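Local coordinates for putative uncharacterized protein (Thermotoga maritima, PDB 3CNO) that binds guanine nucleotides, probably hydrolyses GTP, and is probably required for a late step in assembly of the 50S ribosomal subunit, at residues 13-18 with 153-158; 22-27 with 48-53; 106-111 with 171-176. One frame throughout, in Å; residues are numbered along the deposited sequence.

Interaction 1 (13-18 with 153-158); sequences RQIKDL and GILYKN
Ile15 and Gly153 bring their backbones to 5.7 Å between CA atoms, where the first turn of helix 15-20 sits against the end of strand 147-154; the segments meet by van der Waals packing. Ile15 carries most of it. Its CG1 lies anti to the carbonyl carbon (chi1 -79°), and with chi2 near 180° the chain runs straight out to CD1, which lands on the strand backbone. CD1 rests 3.3 Å from Ile154 O, and beyond that it lies alongside Leu155, 4.0 Å from the Leu155 CB. One turn on, Leu18 sends the CD1 branch to Gly153, 4.1 Å from its CA. The absence of a side chain at Gly153 matters here, for a CB would come within 3.2 Å of Ile15 CG1, a tight fit. Ile15 also touches Val105 and Leu18 touches Leu103, so the same helical face spans strand 101-106 as well. The contact thus illustrates a short N-terminal helix lying on two neighbouring strands of the central sheet of a GTPase domain, and it includes the GTP-binding Gly153, the glycine that completes the Asp-Thr-Pro-Gly (G3) sequence of this family.

Interaction 2 (22-27 with 48-53); sequences VNTVVE and ETIILL
Glu48 O is approached by two groups of the neighbouring strand: Val25 N donates a nearly straight hydrogen bond at 2.8 Å, and Thr24 CA lies 3.2 Å from the same oxygen in a C-H...O contact. From there the strands 24-27 and 48-53 run parallel, 4.7 Å apart at closest approach. Val25 bonds through N and O to Glu48 and Ile50, the neighbours of its partner Thr49, and Glu27 does the same around Ile51. Ile50 is gripped at both ends of its backbone, its N on Val25 O at 3.0 Å and its O receiving Glu27 N; Glu27 O then accepts a bond from Leu52 N.

Thr24, Val26, Glu48 and Ile50 share one face. With CG1 opposite the backbone N across the CA-CB bond (chi1 173°), Val26 meets CD1 of Leu52 at 3.6 Å, while the other branch, CG2, reaches Ile50 CD1. Thr24 turns its methyl CG2 over Glu48 O at 3.4 Å and gives the OG1 proton to Asn23 OD1 at 2.8 Å. Replacing Thr24 by a valine removes that hydroxyl, and would probably leave Asn23 OD1 short of one donor, its amide relying on Arg101 N and Leu99 O. On the other face Glu27 lies alongside Ile51, its carboxylate held by Arg29 and Ala39 N. The pairing is that of a regular parallel sheet, here the core sheet of a P-loop GTPase domain; strand 48-54 leads into the GTP-binding Asn54-Lys55-Val56-Asp57 run, the NKxD (G4) motif.

Interaction 3 (106-111 with 171-176); sequences GVPNTG and VGSLPV. With GDP (guanosine-5'-diphosphate), chain B.
The P-loop between strand 101-106 and helix 112-120 is joined through Pro108 and Asn109 to the loop that follows helix 162-170. Ser173 provides the main hold: its OG donates to Pro108 O at 3.0 Å, arriving well off the carbonyl's long axis (C=O...donor angle 128°), and its CA adds a C-H contact to the same oxygen. Because OG stands opposite the backbone N (chi1 -167°), it also reaches Val107, 3.4 Å from the CG2 methyl. Asn109 makes the second bond, ND2 to Gly172 O at 3.3 Å; the donor lies in the carbonyl plane, but the oxygen sits 26° out of the amide plane. Gly172, with positive phi, ends the helix in a Schellman motif. A water bridges Asn109 O and, more weakly, Val171 O.

The backbone N-H groups of the same turn reach GDP. Asn109 N donates to O3B of GDP at 2.8 Å, and the amides of Thr110 and Gly111 both donate to GDP O2B at 3.1 Å. Asn109 therefore works on two fronts, its backbone N on the phosphate and its ND2 on the neighbouring loop. Backbone amides converging on the beta-phosphate are the signature of the Walker A (G1) nucleotide site.

How the interactions relate
Interactions 1 and 2 share the central mixed sheet, about 14 Å apart centre to centre, with helix 15-20 leading directly into strand 24-30; interaction 3 sits where strand 101-106 of that sheet ends, its centre about 15 Å from that of interaction 1 and about 18 Å from that of interaction 2. Interaction 2 closes before the P-loop begins, whereas interactions 1 and 3 alternate along the chain and touch: Gly106 makes backbone hydrogen bonds with Gly153 and Leu155, and Pro108 packs on Tyr156. The NKxD run that starts at the end of strand 48-54 precedes the P-loop in sequence, the circular permutation implied by a CP-type G domain, yet the sheet still gathers the nucleotide-binding pieces around one GDP.

Interaction 1 (13-18 with 153-158)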
loop_
_atom_site.group_PDB
_atom_site.type_symbol
_atom_site.label_atom_id
_atom_site.label_comp_id
_atom_site.label_asym_id
_atom_site.label_seq_id
_atom_site.Cartn_x
_atom_site.Cartn_y
_atom_site.Cartn_z
ATOM N N ARG A 13 16.238 14.480 5.552
ATOM C CA ARG A 13 16.836 13.480 6.481
ATOM C C ARG A 13 15.926 12.243 6.586
ATOM O O ARG A 13 15.313 12.003 7.635
ATOM C CB ARG A 13 17.081 14.121 7.857
ATOM C CG ARG A 13 17.908 13.283 8.840
ATOM C CD ARG A 13 17.989 13.969 10.204
ATOM N NE ARG A 13 18.444 13.066 11.264
ATOM C CZ ARG A 13 19.704 12.956 11.689
ATOM N NH1 ARG A 13 20.673 13.690 11.150
ATOM N NH2 ARG A 13 19.998 12.103 12.664
ATOM N N GLN A 14 15.804 11.473 5.499
ATOM C CA GLN A 14 16.380 11.790 4.182
ATOM C C GLN A 14 15.289 12.144 3.169
ATOM O O GLN A 14 15.581 12.603 2.064
ATOM C CB GLN A 14 17.243 10.636 3.679
ATOM C CG GLN A 14 18.534 10.458 4.476
ATOM C CD GLN A 14 18.628 9.091 5.136
ATOM O OE1 GLN A 14 18.401 8.056 4.499
ATOM N NE2 GLN A 14 18.959 9.082 6.427
ATOM N N ILE A 15 14.036 11.928 3.563
ATOM C CA ILE A 15 12.875 12.390 2.806
ATOM C C ILE A 15 12.775 13.911 2.918
ATOM O O ILE A 15 12.276 14.579 2.009
ATOM C CB ILE A 15 11.559 11.689 3.282
ATOM C CG1 ILE A 15 11.460 10.279 2.687
ATOM C CG2 ILE A 15 10.320 12.501 2.916
ATOM C CD1 ILE A 15 10.267 9.473 3.175
ATOM N N LYS A 16 13.273 14.452 4.031
ATOM C CA LYS A 16 13.314 15.904 4.227
ATOM C C LYS A 16 14.316 16.575 3.284
ATOM O O LYS A 16 14.143 17.741 2.925
ATOM C CB LYS A 16 13.606 16.264 5.688
ATOM C CG LYS A 16 12.896 17.526 6.166
ATOM C CD LYS A 16 11.370 17.337 6.173
ATOM C CE LYS A 16 10.626 18.649 5.905
ATOM N NZ LYS A 16 9.162 18.425 5.728
ATOM N N ASP A 17 15.342 15.827 2.872
ATOM C CA ASP A 17 16.299 16.301 1.868
ATOM C C ASP A 17 15.652 16.352 0.489
ATOM O O ASP A 17 15.791 17.336 -0.231
ATOM C CB ASP A 17 17.564 15.425 1.841
ATOM C CG ASP A 17 18.482 15.676 3.040
ATOM O OD1 ASP A 17 19.458 14.906 3.216
ATOM O OD2 ASP A 17 18.232 16.640 3.806
ATOM N N LEU A 18 14.929 15.288 0.149
ATOM C CA LEU A 18 14.259 15.149 -1.141
ATOM C C LEU A 18 13.094 16.112 -1.330
ATOM O O LEU A 18 12.844 16.553 -2.449
ATOM C CB LEU A 18 13.777 13.710 -1.335
ATOM C CG LEU A 18 14.808 12.579 -1.322
ATOM C CD1 LEU A 18 14.102 11.244 -1.482
ATOM C CD2 LEU A 18 15.849 12.760 -2.407
ATOM N N GLY A 153 10.919 8.305 -2.387
ATOM C CA GLY A 153 11.192 8.408 -0.958
ATOM C C GLY A 153 10.449 7.318 -0.199
ATOM O O GLY A 153 9.225 7.201 -0.309
ATOM N N ILE A 154 11.188 6.511 0.560
ATOM C CA ILE A 154 10.613 5.406 1.342
ATOM C C ILE A 154 10.388 5.818 2.796
ATOM O O ILE A 154 11.295 6.304 3.478
ATOM C CB ILE A 154 11.483 4.135 1.267
ATOM C CG1 ILE A 154 11.880 3.846 -0.193
ATOM C CG2 ILE A 154 10.759 2.949 1.905
ATOM C CD1 ILE A 154 12.863 2.721 -0.361
ATOM N N LEU A 155 9.166 5.630 3.265
ATOM C CA LEU A 155 8.770 6.107 4.573
ATOM C C LEU A 155 8.633 4.933 5.532
ATOM O O LEU A 155 7.914 3.970 5.258
ATOM C CB LEU A 155 7.470 6.922 4.459
ATOM C CG LEU A 155 6.922 7.835 5.572
ATOM C CD1 LEU A 155 5.787 7.167 6.358
ATOM C CD2 LEU A 155 7.993 8.413 6.527
ATOM N N TYR A 156 9.363 5.026 6.644
ATOM C CA TYR A 156 9.313 4.053 7.733
ATOM C C TYR A 156 8.623 4.679 8.933
ATOM O O TYR A 156 8.988 5.767 9.380
ATOM C CB TYR A 156 10.716 3.562 8.089
ATOM C CG TYR A 156 11.395 2.907 6.917
ATOM C CD1 TYR A 156 11.148 1.570 6.607
ATOM C CD2 TYR A 156 12.255 3.633 6.088
ATOM C CE1 TYR A 156 11.753 0.969 5.513
ATOM C CE2 TYR A 156 12.862 3.041 4.997
ATOM C CZ TYR A 156 12.606 1.711 4.715
ATOM O OH TYR A 156 13.206 1.112 3.632
ATOM N N LYS A 157 7.610 3.987 9.435
ATOM C CA LYS A 157 6.745 4.534 10.459
ATOM C C LYS A 157 7.097 3.992 11.830
ATOM O O LYS A 157 7.546 2.861 11.958
ATOM C CB LYS A 157 5.285 4.190 10.158
ATOM C CG LYS A 157 4.668 4.932 9.001
ATOM C CD LYS A 157 3.175 4.988 9.203
ATOM C CE LYS A 157 2.467 5.390 7.946
ATOM N NZ LYS A 157 1.014 5.558 8.179
ATOM N N ASN A 158 6.894 4.812 12.854
ATOM C CA ASN A 158 6.860 4.305 14.210
ATOM C C ASN A 158 5.606 3.463 14.314
ATOM O O ASN A 158 4.483 3.980 14.197
ATOM C CB ASN A 158 6.813 5.442 15.240
ATOM C CG ASN A 158 6.969 4.939 16.670
ATOM O OD1 ASN A 158 8.059 4.521 17.080
ATOM N ND2 ASN A 158 5.877 4.970 17.436
#

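Interaction 2 (22-27 with 48-53)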
loop_
_atom_site.group_PDB
_atom_site.type_symbol
_atom_site.label_atom_id
_atom_site.label_comp_id
_atom_site.label_asym_id
_atom_site.label_seq_id
_atom_site.Cartn_x
_atom_site.Cartn_y
_atom_site.Cartn_z
ATOM N N VAL A 22 11.540 19.391 -4.447
ATOM C CA VAL A 22 10.282 19.294 -5.202
ATOM C C VAL A 22 9.230 20.325 -4.792
ATOM O O VAL A 22 9.309 20.897 -3.705
ATOM C CB VAL A 22 9.680 17.853 -5.148
ATOM C CG1 VAL A 22 10.694 16.817 -5.655
ATOM C CG2 VAL A 22 9.159 17.506 -3.744
ATOM N N ASN A 23 8.255 20.557 -5.672
ATOM C CA ASN A 23 7.076 21.376 -5.354
ATOM C C ASN A 23 5.787 20.555 -5.376
ATOM O O ASN A 23 4.719 21.027 -4.957
ATOM C CB ASN A 23 6.952 22.564 -6.326
ATOM C CG ASN A 23 6.896 22.134 -7.791
ATOM O OD1 ASN A 23 6.330 21.086 -8.135
ATOM N ND2 ASN A 23 7.480 22.954 -8.665
ATOM N N THR A 24 5.896 19.334 -5.902
ATOM C CA THR A 24 4.777 18.397 -5.994
ATOM C C THR A 24 5.164 17.074 -5.346
ATOM O O THR A 24 6.310 16.629 -5.459
ATOM C CB THR A 24 4.333 18.186 -7.469
ATOM O OG1 THR A 24 4.032 19.459 -8.055
ATOM C CG2 THR A 24 3.089 17.295 -7.565
ATOM N N VAL A 25 4.206 16.470 -4.646
ATOM C CA VAL A 25 4.384 15.149 -4.034
ATOM C C VAL A 25 3.260 14.188 -4.431
ATOM O O VAL A 25 2.073 14.531 -4.371
ATOM C CB VAL A 25 4.498 15.254 -2.499
ATOM C CG1 VAL A 25 4.118 13.938 -1.818
ATOM C CG2 VAL A 25 5.903 15.670 -2.113
ATOM N N VAL A 26 3.637 12.986 -4.857
ATOM C CA VAL A 26 2.636 11.957 -5.114
ATOM C C VAL A 26 2.731 10.907 -4.015
ATOM O O VAL A 26 3.718 10.186 -3.913
ATOM C CB VAL A 26 2.753 11.335 -6.519
ATOM C CG1 VAL A 26 1.806 10.160 -6.645
ATOM C CG2 VAL A 26 2.476 12.383 -7.596
ATOM N N GLU A 27 1.699 10.864 -3.179
ATOM C CA GLU A 27 1.667 9.991 -2.017
ATOM C C GLU A 27 1.024 8.666 -2.415
ATOM O O GLU A 27 -0.194 8.601 -2.611
ATOM C CB GLU A 27 0.873 10.663 -0.896
ATOM C CG GLU A 27 0.981 9.963 0.439
ATOM C CD GLU A 27 0.096 10.575 1.497
ATOM O OE1 GLU A 27 -0.155 9.899 2.506
ATOM O OE2 GLU A 27 -0.353 11.727 1.326
ATOM N N GLU A 48 2.312 20.843 -3.456
ATOM C CA GLU A 48 1.124 20.357 -4.152
ATOM C C GLU A 48 1.091 18.832 -4.003
ATOM O O GLU A 48 2.017 18.132 -4.423
ATOM C CB GLU A 48 1.124 20.814 -5.614
ATOM C CG GLU A 48 -0.079 20.362 -6.461
ATOM C CD GLU A 48 -1.438 20.848 -5.951
ATOM O OE1 GLU A 48 -1.490 21.755 -5.090
ATOM O OE2 GLU A 48 -2.470 20.312 -6.415
ATOM N N THR A 49 0.034 18.333 -3.366
ATOM C CA THR A 49 -0.047 16.925 -2.975
ATOM C C THR A 49 -1.206 16.180 -3.662
ATOM O O THR A 49 -2.363 16.610 -3.614
ATOM C CB THR A 49 -0.105 16.769 -1.425
ATOM O OG1 THR A 49 1.070 17.350 -0.852
ATOM C CG2 THR A 49 -0.154 15.301 -1.013
ATOM N N ILE A 50 -0.856 15.073 -4.312
ATOM C CA ILE A 50 -1.824 14.144 -4.867
ATOM C C ILE A 50 -1.825 12.853 -4.047
ATOM O O ILE A 50 -0.777 12.208 -3.857
ATOM C CB ILE A 50 -1.517 13.814 -6.341
ATOM C CG1 ILE A 50 -1.462 15.101 -7.174
ATOM C CG2 ILE A 50 -2.564 12.845 -6.896
ATOM C CD1 ILE A 50 -0.497 15.058 -8.319
ATOM N N ILE A 51 -3.002 12.490 -3.549
ATOM C CA ILE A 51 -3.160 11.219 -2.887
ATOM C C ILE A 51 -3.505 10.186 -3.940
ATOM O O ILE A 51 -4.559 10.257 -4.597
ATOM C CB ILE A 51 -4.248 11.245 -1.799
ATOM C CG1 ILE A 51 -3.833 12.186 -0.653
ATOM C CG2 ILE A 51 -4.555 9.801 -1.310
ATOM C CD1 ILE A 51 -4.941 12.422 0.379
ATOM N N LEU A 52 -2.603 9.226 -4.084
ATOM C CA LEU A 52 -2.758 8.155 -5.037
ATOM C C LEU A 52 -3.150 6.876 -4.297
ATOM O O LEU A 52 -2.353 6.314 -3.549
ATOM C CB LEU A 52 -1.451 7.994 -5.828
ATOM C CG LEU A 52 -1.350 7.096 -7.059
ATOM C CD1 LEU A 52 -0.210 7.537 -7.947
ATOM C CD2 LEU A 52 -1.168 5.637 -6.645
ATOM N N LEU A 53 -4.389 6.435 -4.491
ATOM C CA LEU A 53 -4.841 5.151 -3.957
ATOM C C LEU A 53 -4.539 4.068 -5.003
ATOM O O LEU A 53 -5.213 3.990 -6.025
ATOM C CB LEU A 53 -6.342 5.190 -3.588
ATOM C CG LEU A 53 -6.846 6.270 -2.600
ATOM C CD1 LEU A 53 -8.363 6.166 -2.344
ATOM C CD2 LEU A 53 -6.067 6.285 -1.264
#

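Interaction 3 (106-111 with 171-176)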
loop_
_atom_site.group_PDB
_atom_site.type_symbol
_atom_site.label_atom_id
_atom_site.label_comp_id
_atom_site.label_asym_id
_atom_site.label_seq_id
_atom_site.Cartn_x
_atom_site.Cartn_y
_atom_site.Cartn_z
ATOM N N GLY A 106 6.013 7.114 -0.140
ATOM C CA GLY A 106 5.163 6.135 0.529
ATOM C C GLY A 106 5.910 5.128 1.385
ATOM O O GLY A 106 7.143 5.111 1.422
ATOM N N VAL A 107 5.144 4.289 2.082
ATOM C CA VAL A 107 5.685 3.142 2.814
ATOM C C VAL A 107 6.176 2.037 1.848
ATOM O O VAL A 107 5.781 2.021 0.671
ATOM C CB VAL A 107 4.668 2.606 3.882
ATOM C CG1 VAL A 107 4.259 3.718 4.834
ATOM C CG2 VAL A 107 3.422 1.951 3.240
ATOM N N PRO A 108 7.060 1.126 2.322
ATOM C CA PRO A 108 7.514 0.030 1.445
ATOM C C PRO A 108 6.388 -0.795 0.797
ATOM O O PRO A 108 5.335 -0.992 1.408
ATOM C CB PRO A 108 8.333 -0.864 2.387
ATOM C CG PRO A 108 8.850 0.078 3.440
ATOM C CD PRO A 108 7.714 1.068 3.649
ATOM N N ASN A 109 6.653 -1.246 -0.433
ATOM C CA ASN A 109 5.866 -2.233 -1.201
ATOM C C ASN A 109 4.454 -1.831 -1.654
ATOM O O ASN A 109 3.596 -2.650 -1.960
ATOM C CB ASN A 109 5.974 -3.624 -0.570
ATOM C CG ASN A 109 7.440 -4.091 -0.474
ATOM O OD1 ASN A 109 8.178 -4.096 -1.481
ATOM N ND2 ASN A 109 7.873 -4.452 0.739
ATOM N N THR A 110 4.284 -0.532 -1.789
ATOM C CA THR A 110 3.001 0.072 -2.003
ATOM C C THR A 110 2.792 0.351 -3.521
ATOM O O THR A 110 1.684 0.686 -3.973
ATOM C CB THR A 110 2.936 1.299 -1.064
ATOM O OG1 THR A 110 1.682 1.346 -0.364
ATOM C CG2 THR A 110 3.294 2.593 -1.763
ATOM N N GLY A 111 3.859 0.159 -4.296
ATOM C CA GLY A 111 3.785 0.134 -5.762
ATOM C C GLY A 111 4.512 1.295 -6.424
ATOM O O GLY A 111 4.259 1.628 -7.590
ATOM N N VAL A 171 -0.987 -5.507 3.951
ATOM C CA VAL A 171 -0.703 -4.888 2.656
ATOM C C VAL A 171 0.737 -5.126 2.188
ATOM O O VAL A 171 1.134 -4.628 1.142
ATOM C CB VAL A 171 -1.010 -3.365 2.644
ATOM C CG1 VAL A 171 -2.504 -3.087 2.929
ATOM C CG2 VAL A 171 -0.060 -2.583 3.583
ATOM N N GLY A 172 1.519 -5.864 2.970
ATOM C CA GLY A 172 2.848 -6.302 2.521
ATOM C C GLY A 172 3.963 -5.277 2.683
ATOM O O GLY A 172 5.066 -5.450 2.159
ATOM N N SER A 173 3.669 -4.215 3.418
ATOM C CA SER A 173 4.660 -3.213 3.752
ATOM C C SER A 173 5.612 -3.789 4.788
ATOM O O SER A 173 6.823 -3.561 4.744
ATOM C CB SER A 173 3.973 -1.979 4.318
ATOM O OG SER A 173 4.884 -0.908 4.354
ATOM N N LEU A 174 5.039 -4.548 5.713
ATOM C CA LEU A 174 5.782 -5.224 6.758
ATOM C C LEU A 174 5.825 -6.714 6.404
ATOM O O LEU A 174 4.795 -7.390 6.460
ATOM C CB LEU A 174 5.078 -4.978 8.093
ATOM C CG LEU A 174 5.818 -5.021 9.425
ATOM C CD1 LEU A 174 7.142 -4.238 9.378
ATOM C CD2 LEU A 174 4.883 -4.492 10.511
ATOM N N PRO A 175 7.010 -7.226 6.005
ATOM C CA PRO A 175 7.111 -8.609 5.506
ATOM C C PRO A 175 6.893 -9.636 6.623
ATOM O O PRO A 175 7.185 -9.340 7.779
ATOM C CB PRO A 175 8.548 -8.684 4.971
ATOM C CG PRO A 175 9.295 -7.638 5.762
ATOM C CD PRO A 175 8.323 -6.543 6.033
ATOM N N VAL A 176 6.390 -10.823 6.279
ATOM C CA VAL A 176 6.051 -11.844 7.284
ATOM C C VAL A 176 7.249 -12.327 8.092
ATOM O O VAL A 176 7.098 -12.787 9.225
ATOM C CB VAL A 176 5.305 -13.083 6.691
ATOM C CG1 VAL A 176 3.839 -12.786 6.487
ATOM C CG2 VAL A 176 5.962 -13.581 5.406
HETATM P PB GDP B . 7.603 -0.243 -3.776
HETATM O O1B GDP B . 8.493 0.399 -4.807
HETATM O O2B GDP B . 6.688 0.844 -3.243
HETATM O O3B GDP B . 8.358 -0.767 -2.575
HETATM O O3A GDP B . 6.713 -1.412 -4.415
HETATM P PA GDP B . 6.845 -2.155 -5.829
HETATM O O1A GDP B . 6.603 -1.273 -7.029
HETATM O O2A GDP B . 8.141 -2.920 -5.919
HETATM O "O5'" GDP B . 5.618 -3.172 -5.720
HETATM C "C5'" GDP B . 5.522 -4.033 -4.589
HETATM C "C4'" GDP B . 4.670 -5.236 -4.957
HETATM O "O4'" GDP B . 3.351 -4.820 -5.298
HETATM C "C3'" GDP B . 5.215 -5.972 -6.163
HETATM O "O3'" GDP B . 5.015 -7.374 -5.933
HETATM C "C2'" GDP B . 4.345 -5.515 -7.308
HETATM O "O2'" GDP B . 4.328 -6.521 -8.324
HETATM C "C1'" GDP B . 3.010 -5.261 -6.611
HETATM N N9 GDP B . 2.175 -4.168 -7.163
HETATM C C8 GDP B . 2.539 -2.898 -7.421
HETATM N N7 GDP B . 1.490 -2.176 -7.889
HETATM C C5 GDP B . 0.421 -2.992 -7.928
HETATM C C6 GDP B . -1.003 -2.887 -8.323
HETATM O O6 GDP B . -1.475 -1.813 -8.751
HETATM N N1 GDP B . -1.774 -3.980 -8.199
HETATM C C2 GDP B . -1.294 -5.160 -7.752
HETATM N N2 GDP B . -2.137 -6.211 -7.658
HETATM N N3 GDP B . -0.004 -5.328 -7.382
HETATM C C4 GDP B . 0.877 -4.303 -7.446
HETATM O O HOH W 1 3.506 -5.395 -1.048
#